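PDB 3QKI: glucose-6-phosphate isomerase from Plasmodium falciparum, which probably catalyses the interconversion of alpha-D-glucose 6-phosphate and beta-D-fructose 6-phosphate, an early step of glycolysis that also serves gluconeogenesis. Local coordinates for residues 25-28 and 29-33; 65-68 and 69-72; 353-356 and 357-360. All blocks are in the same frame, centred on the assembly; numbering follows the deposited sequence.

Interaction 1. Residues 25-28 and 29-33; sequences NLKS and YKELV
Leu-26 O, the carbonyl oxygen of the N-cap residue, takes two backbone donors: a nearly straight bond from Lys-30 N at 3.0 Å (168° at the hydrogen) and a weak, strongly bent one from Tyr-29 N. The first turn of helix 27-39 is closed in this way, and Lys-27 O and Ser-28 O carry the pattern on to Glu-31 N and Leu-32 N. One turn apart along the helix, Lys-27 and Glu-31 form an i to i+4 salt bridge, NZ to OE2 at 2.9 Å. The ammonium meets OE2 on its syn side, 28° out of the carboxylate plane; a bend in the lysine chain at chi4 (-115°) turns NZ onto it. Glu-31 OE1 is shared between a water at 2.8 Å, which also takes a weak hydrogen bond from Lys-27 NZ, and a second salt bridge to Lys-80. Lys-30 runs back past the helix start, its NZ making a weak hydrogen bond to Asn-25 O at 3.3 Å. Ser-28 OG is hydrogen-bonded to Glu-87, and Leu-26 and Ser-28 lean on Tyr-84, tying this turn to helix 75-87, while Tyr-29 reaches helix 356-371, its OH hydrogen-bonded to His-369 and its ring meeting Phe-370.

Interaction 2. Residues 65-68 and 69-72; sequences YMDL and SRQR
Asp-67 OD1 is held by both the hydroxyl and the backbone N-H of Ser-69: OG donates at 2.5 Å to the syn lone pair of OD1, and Ser-69 N reaches OD1 at 2.9 Å, nearly in line with the C-O bond. The aspartate can serve both because its CG stands anti to the backbone N (chi1 179°), which carries the carboxylate forward along the chain. The serine hydroxyl is set between its own N and carbonyl carbon (chi1 65°), and this rotation puts OG on the same oxygen that its backbone N already meets. The other oxygen, OD2, receives Arg-70 NH1 at 2.7 Å in a salt bridge. Here the two flat groups are steeply inclined: OD2 lies almost in the guanidinium plane, yet NH1 comes from above the carboxylate plane, 57° out of it. A water bonded to both OD2 and Arg-70 NH2 closes a second path between the charges. The Asp-67 to Ser-69 bond makes an Asx turn, set where the far part of hairpin strand 64-70, paired with 58-61 and 513-518, runs into a type I beta turn, Leu-68 to Gln-71. The turn's own bond, Gln-71 N to Leu-68 O, is weak at 3.3 Å. A second water accepts from Arg-70 N and NH1 and lies 2.8 Å from Asp-67 O, to which it can donate. Arg-70 NE forms a further salt bridge with Asp-477, which probably helps fix the guanidinium's rotation, and Ser-69 OG is also hydrogen-bonded to Ser-586 OG of the second subunit, placing this polar network at the dimer interface. Gln-71 lays CG against Leu-68 O at 3.3 Å.

Interaction 3. Residues 353-356 and 357-360; sequences KENI and PVLL
This is a helix N-terminus, capped by Asn-355 and buried where the loop after helix 330-349 turns into helix 356-371. As an N-cap, Asn-355 offers two oxygens to the first turn. Its backbone O takes Leu-359 N at 2.9 Å in a nearly straight bond (167° at the hydrogen), the first i to i+4 bond of the helix. Its side-chain OD1 reaches Val-358 N, but at 3.4 Å this capping bond is weak. The side chain folds forward over the turn with CG anti to the backbone N (chi1 -166°), so that OD1 faces the helix start, while ND2 is hydrogen-bonded to Phe-347 O in the last turn of helix 330-349 and to Ala-350 O just beyond it, so that one amide joins the two helices. Pro-357 suits the first turn, where its missing N-H costs no helical bond; its side chain crosses that of Asn-355 at about a right angle, CD lying 3.2 Å from OD1, and packs on Phe-347 and on Leu-532 of helix 523-543. Ile-356, whose N donates to His-346, points its side chain to the hairpin strands 58-61 and 64-70. Its carbonyl O continues the helical series, accepting Leu-360 N at 3.0 Å. Apolar atoms close in round the cap: Val-358 CG2 lies 3.4 Å from Asn-355 OD1, and Leu-359, reaching back over the loop, brings CD1 to 3.4 Å from Lys-353 O.

Helix 356-371 connects the three contacts. Interaction 3 forms its N-terminus and packs directly on the strand of interaction 2: Met-66 SD lies 3.7 Å from Ile-356 CG2, and Leu-68 CD1 lies 3.8 Å from Leu-359 CB; the centres of the two interactions are about 11 Å apart. Interaction 1 touches neither; its centre is about 23 Å from that of interaction 2 and about 20 Å from that of interaction 3, but Tyr-29 meets the same helix farther along, at Phe-365, His-369 and Phe-370. Of the three, interaction 2 alone touches the second subunit. All lie away from the fructose 6-phosphate site, which includes Ser-249, Glu-398 and Lys-558.

Interaction 1. Residues 25-28 and 29-33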
loop_
_atom_site.group_PDB
_atom_site.type_symbol
_atom_site.label_atom_id
_atom_site.label_comp_id
_atom_site.label_asym_id
_atom_site.label_seq_id
_atom_site.Cartn_x
_atom_site.Cartn_y
_atom_site.Cartn_z
ATOM N N ASN A 25 30.200 12.784 13.451
ATOM C CA ASN A 25 31.321 13.380 14.182
ATOM C C ASN A 25 30.897 14.525 15.095
ATOM O O ASN A 25 31.690 14.921 15.944
ATOM C CB ASN A 25 32.442 13.805 13.230
ATOM C CG ASN A 25 33.122 12.620 12.591
ATOM O OD1 ASN A 25 33.740 11.781 13.271
ATOM N ND2 ASN A 25 32.987 12.500 11.270
ATOM N N LEU A 26 29.646 15.023 14.968
ATOM C CA LEU A 26 29.134 16.105 15.817
ATOM C C LEU A 26 29.059 15.674 17.282
ATOM O O LEU A 26 28.770 14.501 17.586
ATOM C CB LEU A 26 27.776 16.630 15.329
ATOM C CG LEU A 26 27.755 17.285 13.937
ATOM C CD1 LEU A 26 26.355 17.403 13.425
ATOM C CD2 LEU A 26 28.360 18.664 13.966
ATOM N N LYS A 27 29.383 16.622 18.183
ATOM C CA LYS A 27 29.411 16.403 19.633
ATOM C C LYS A 27 28.090 15.847 20.131
ATOM O O LYS A 27 28.095 14.824 20.819
ATOM C CB LYS A 27 29.795 17.693 20.388
ATOM C CG LYS A 27 29.910 17.510 21.899
ATOM C CD LYS A 27 29.823 18.825 22.650
ATOM C CE LYS A 27 30.237 18.679 24.091
ATOM N NZ LYS A 27 29.099 18.937 25.016
ATOM N N SER A 28 26.966 16.508 19.773
ATOM C CA SER A 28 25.616 16.098 20.160
ATOM C C SER A 28 25.201 14.731 19.587
ATOM O O SER A 28 24.429 14.035 20.248
ATOM C CB SER A 28 24.601 17.180 19.822
ATOM O OG SER A 28 24.688 17.459 18.439
ATOM N N TYR A 29 25.743 14.316 18.405
ATOM C CA TYR A 29 25.454 13.002 17.836
ATOM C C TYR A 29 26.157 11.920 18.689
ATOM O O TYR A 29 25.561 10.884 19.026
ATOM C CB TYR A 29 25.927 12.918 16.361
ATOM C CG TYR A 29 25.510 11.645 15.647
ATOM C CD1 TYR A 29 26.223 10.459 15.816
ATOM C CD2 TYR A 29 24.445 11.642 14.744
ATOM C CE1 TYR A 29 25.856 9.291 15.156
ATOM C CE2 TYR A 29 24.048 10.467 14.100
ATOM C CZ TYR A 29 24.755 9.289 14.317
ATOM O OH TYR A 29 24.433 8.114 13.675
ATOM N N LYS A 30 27.442 12.151 19.002
ATOM C CA LYS A 30 28.241 11.240 19.817
ATOM C C LYS A 30 27.586 11.080 21.218
ATOM O O LYS A 30 27.535 9.965 21.731
ATOM C CB LYS A 30 29.693 11.730 19.911
ATOM C CG LYS A 30 30.511 11.438 18.657
ATOM C CD LYS A 30 31.793 12.233 18.646
ATOM C CE LYS A 30 32.677 11.857 17.478
ATOM N NZ LYS A 30 33.831 12.792 17.324
ATOM N N GLU A 31 26.979 12.159 21.751
ATOM C CA GLU A 31 26.281 12.133 23.033
ATOM C C GLU A 31 24.982 11.317 22.927
ATOM O O GLU A 31 24.691 10.534 23.825
ATOM C CB GLU A 31 26.013 13.555 23.561
ATOM C CG GLU A 31 27.293 14.276 23.953
ATOM C CD GLU A 31 27.169 15.730 24.366
ATOM O OE1 GLU A 31 26.218 16.410 23.918
ATOM O OE2 GLU A 31 28.045 16.194 25.131
ATOM N N LEU A 32 24.235 11.461 21.807
ATOM C CA LEU A 32 23.010 10.696 21.547
ATOM C C LEU A 32 23.312 9.188 21.442
ATOM O O LEU A 32 22.510 8.399 21.916
ATOM C CB LEU A 32 22.275 11.224 20.303
ATOM C CG LEU A 32 21.474 12.496 20.522
ATOM C CD1 LEU A 32 21.230 13.229 19.222
ATOM C CD2 LEU A 32 20.192 12.223 21.258
ATOM N N VAL A 33 24.482 8.797 20.903
ATOM C CA VAL A 33 24.902 7.384 20.829
ATOM C C VAL A 33 24.916 6.786 22.258
ATOM O O VAL A 33 24.359 5.708 22.479
ATOM C CB VAL A 33 26.290 7.217 20.139
ATOM C CG1 VAL A 33 26.784 5.773 20.218
ATOM C CG2 VAL A 33 26.264 7.684 18.694
HETATM O O HOH W 1 26.478 19.020 22.822
#

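Interaction 2. Residues 65-68 and 69-72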
loop_
_atom_site.group_PDB
_atom_site.type_symbol
_atom_site.label_atom_id
_atom_site.label_comp_id
_atom_site.label_asym_id
_atom_site.label_seq_id
_atom_site.Cartn_x
_atom_site.Cartn_y
_atom_site.Cartn_z
ATOM N N TYR A 65 -3.580 17.466 18.621
ATOM C CA TYR A 65 -2.573 17.059 19.589
ATOM C C TYR A 65 -1.574 16.097 18.922
ATOM O O TYR A 65 -1.965 15.214 18.146
ATOM C CB TYR A 65 -3.227 16.305 20.774
ATOM C CG TYR A 65 -3.935 17.140 21.827
ATOM C CD1 TYR A 65 -3.822 16.830 23.179
ATOM C CD2 TYR A 65 -4.818 18.158 21.468
ATOM C CE1 TYR A 65 -4.512 17.557 24.151
ATOM C CE2 TYR A 65 -5.473 18.925 22.435
ATOM C CZ TYR A 65 -5.319 18.621 23.775
ATOM O OH TYR A 65 -6.009 19.341 24.724
ATOM N N MET A 66 -0.292 16.271 19.215
ATOM C CA MET A 66 0.722 15.313 18.810
ATOM C C MET A 66 1.272 14.750 20.112
ATOM O O MET A 66 1.714 15.510 20.983
ATOM C CB MET A 66 1.861 15.910 17.978
ATOM C CG MET A 66 2.867 14.847 17.583
ATOM S SD MET A 66 4.211 15.368 16.518
ATOM C CE MET A 66 5.152 16.469 17.726
ATOM N N ASP A 67 1.220 13.425 20.246
ATOM C CA ASP A 67 1.687 12.730 21.431
ATOM C C ASP A 67 2.945 11.906 21.108
ATOM O O ASP A 67 2.870 10.852 20.468
ATOM C CB ASP A 67 0.520 11.892 22.026
ATOM C CG ASP A 67 0.837 11.074 23.262
ATOM O OD1 ASP A 67 2.010 11.046 23.668
ATOM O OD2 ASP A 67 -0.095 10.408 23.800
ATOM N N LEU A 68 4.101 12.395 21.576
ATOM C CA LEU A 68 5.399 11.739 21.397
ATOM C C LEU A 68 5.807 10.935 22.630
ATOM O O LEU A 68 6.954 10.469 22.702
ATOM C CB LEU A 68 6.491 12.790 21.100
ATOM C CG LEU A 68 6.391 13.573 19.786
ATOM C CD1 LEU A 68 7.446 14.640 19.733
ATOM C CD2 LEU A 68 6.553 12.665 18.578
ATOM N N SER A 69 4.894 10.758 23.600
ATOM C CA SER A 69 5.266 10.096 24.854
ATOM C C SER A 69 5.629 8.619 24.750
ATOM O O SER A 69 6.353 8.115 25.617
ATOM C CB SER A 69 4.216 10.332 25.941
ATOM O OG SER A 69 2.999 9.711 25.574
ATOM N N ARG A 70 5.151 7.916 23.710
ATOM C CA ARG A 70 5.495 6.514 23.544
ATOM C C ARG A 70 6.725 6.369 22.664
ATOM O O ARG A 70 6.797 5.465 21.847
ATOM C CB ARG A 70 4.303 5.669 23.050
ATOM C CG ARG A 70 3.132 5.683 24.011
ATOM C CD ARG A 70 1.873 5.241 23.311
ATOM N NE ARG A 70 0.701 5.552 24.103
ATOM C CZ ARG A 70 0.159 6.760 24.217
ATOM N NH1 ARG A 70 0.688 7.799 23.575
ATOM N NH2 ARG A 70 -0.890 6.946 25.004
ATOM N N GLN A 71 7.690 7.272 22.833
ATOM C CA GLN A 71 8.989 7.234 22.164
ATOM C C GLN A 71 10.031 6.982 23.241
ATOM O O GLN A 71 9.881 7.434 24.381
ATOM C CB GLN A 71 9.282 8.533 21.368
ATOM C CG GLN A 71 8.308 8.771 20.213
ATOM C CD GLN A 71 8.430 7.776 19.080
ATOM O OE1 GLN A 71 9.462 7.134 18.866
ATOM N NE2 GLN A 71 7.388 7.656 18.309
ATOM N N ARG A 72 11.076 6.257 22.889
ATOM C CA ARG A 72 12.114 5.823 23.826
ATOM C C ARG A 72 13.145 6.885 24.232
ATOM O O ARG A 72 14.349 6.724 24.048
ATOM C CB ARG A 72 12.748 4.493 23.364
ATOM C CG ARG A 72 11.719 3.389 23.128
ATOM C CD ARG A 72 12.369 2.033 23.015
ATOM N NE ARG A 72 12.841 1.582 24.326
ATOM C CZ ARG A 72 13.580 0.497 24.538
ATOM N NH1 ARG A 72 13.957 -0.266 23.528
ATOM N NH2 ARG A 72 13.944 0.169 25.772
HETATM O O HOH W 2 3.183 8.450 21.770
HETATM O O HOH W 3 -2.324 9.223 24.397
#

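Interaction 3. Residues 353-356 and 357-360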
loop_
_atom_site.group_PDB
_atom_site.type_symbol
_atom_site.label_atom_id
_atom_site.label_comp_id
_atom_site.label_asym_id
_atom_site.label_seq_id
_atom_site.Cartn_x
_atom_site.Cartn_y
_atom_site.Cartn_z
ATOM N N LYS A 353 12.024 23.306 20.374
ATOM C CA LYS A 353 11.433 22.477 21.430
ATOM C C LYS A 353 9.885 22.439 21.361
ATOM O O LYS A 353 9.269 21.549 21.956
ATOM C CB LYS A 353 11.940 22.930 22.819
ATOM C CG LYS A 353 11.492 24.333 23.210
ATOM C CD LYS A 353 11.824 24.683 24.666
ATOM C CE LYS A 353 11.394 26.094 25.040
ATOM N NZ LYS A 353 12.159 27.150 24.305
ATOM N N GLU A 354 9.281 23.396 20.637
ATOM C CA GLU A 354 7.840 23.540 20.502
ATOM C C GLU A 354 7.401 23.412 19.033
ATOM O O GLU A 354 6.233 23.649 18.705
ATOM C CB GLU A 354 7.368 24.886 21.104
ATOM C CG GLU A 354 7.680 25.082 22.584
ATOM C CD GLU A 354 7.202 24.017 23.562
ATOM O OE1 GLU A 354 6.059 23.523 23.415
ATOM O OE2 GLU A 354 7.975 23.689 24.493
ATOM N N ASN A 355 8.335 23.012 18.167
ATOM C CA ASN A 355 8.122 22.907 16.730
ATOM C C ASN A 355 7.725 21.461 16.356
ATOM O O ASN A 355 8.564 20.549 16.336
ATOM C CB ASN A 355 9.388 23.383 16.023
ATOM C CG ASN A 355 9.211 23.649 14.560
ATOM O OD1 ASN A 355 8.650 22.828 13.811
ATOM N ND2 ASN A 355 9.741 24.787 14.111
ATOM N N ILE A 356 6.435 21.259 16.102
ATOM C CA ILE A 356 5.836 19.944 15.816
ATOM C C ILE A 356 6.516 19.160 14.658
ATOM O O ILE A 356 7.001 18.056 14.915
ATOM C CB ILE A 356 4.285 20.021 15.758
ATOM C CG1 ILE A 356 3.725 20.274 17.156
ATOM C CG2 ILE A 356 3.665 18.741 15.152
ATOM C CD1 ILE A 356 2.314 20.817 17.196
ATOM N N PRO A 357 6.661 19.708 13.431
ATOM C CA PRO A 357 7.366 18.937 12.374
ATOM C C PRO A 357 8.833 18.651 12.713
ATOM O O PRO A 357 9.364 17.611 12.329
ATOM C CB PRO A 357 7.279 19.847 11.147
ATOM C CG PRO A 357 6.244 20.873 11.461
ATOM C CD PRO A 357 6.163 21.008 12.918
ATOM N N VAL A 358 9.507 19.592 13.420
ATOM C CA VAL A 358 10.900 19.393 13.805
ATOM C C VAL A 358 11.017 18.231 14.808
ATOM O O VAL A 358 11.867 17.347 14.618
ATOM C CB VAL A 358 11.570 20.702 14.307
ATOM C CG1 VAL A 358 12.899 20.402 15.019
ATOM C CG2 VAL A 358 11.792 21.670 13.139
ATOM N N LEU A 359 10.158 18.226 15.845
ATOM C CA LEU A 359 10.153 17.164 16.863
ATOM C C LEU A 359 9.815 15.803 16.241
ATOM O O LEU A 359 10.376 14.791 16.647
ATOM C CB LEU A 359 9.166 17.502 17.988
ATOM C CG LEU A 359 9.559 18.710 18.881
ATOM C CD1 LEU A 359 8.414 19.078 19.822
ATOM C CD2 LEU A 359 10.833 18.417 19.653
ATOM N N LEU A 360 8.941 15.793 15.223
ATOM C CA LEU A 360 8.574 14.566 14.502
ATOM C C LEU A 360 9.767 14.065 13.680
ATOM O O LEU A 360 10.090 12.887 13.709
ATOM C CB LEU A 360 7.335 14.824 13.628
ATOM C CG LEU A 360 6.649 13.593 13.019
ATOM C CD1 LEU A 360 6.219 12.594 14.113
ATOM C CD2 LEU A 360 5.405 13.995 12.247
#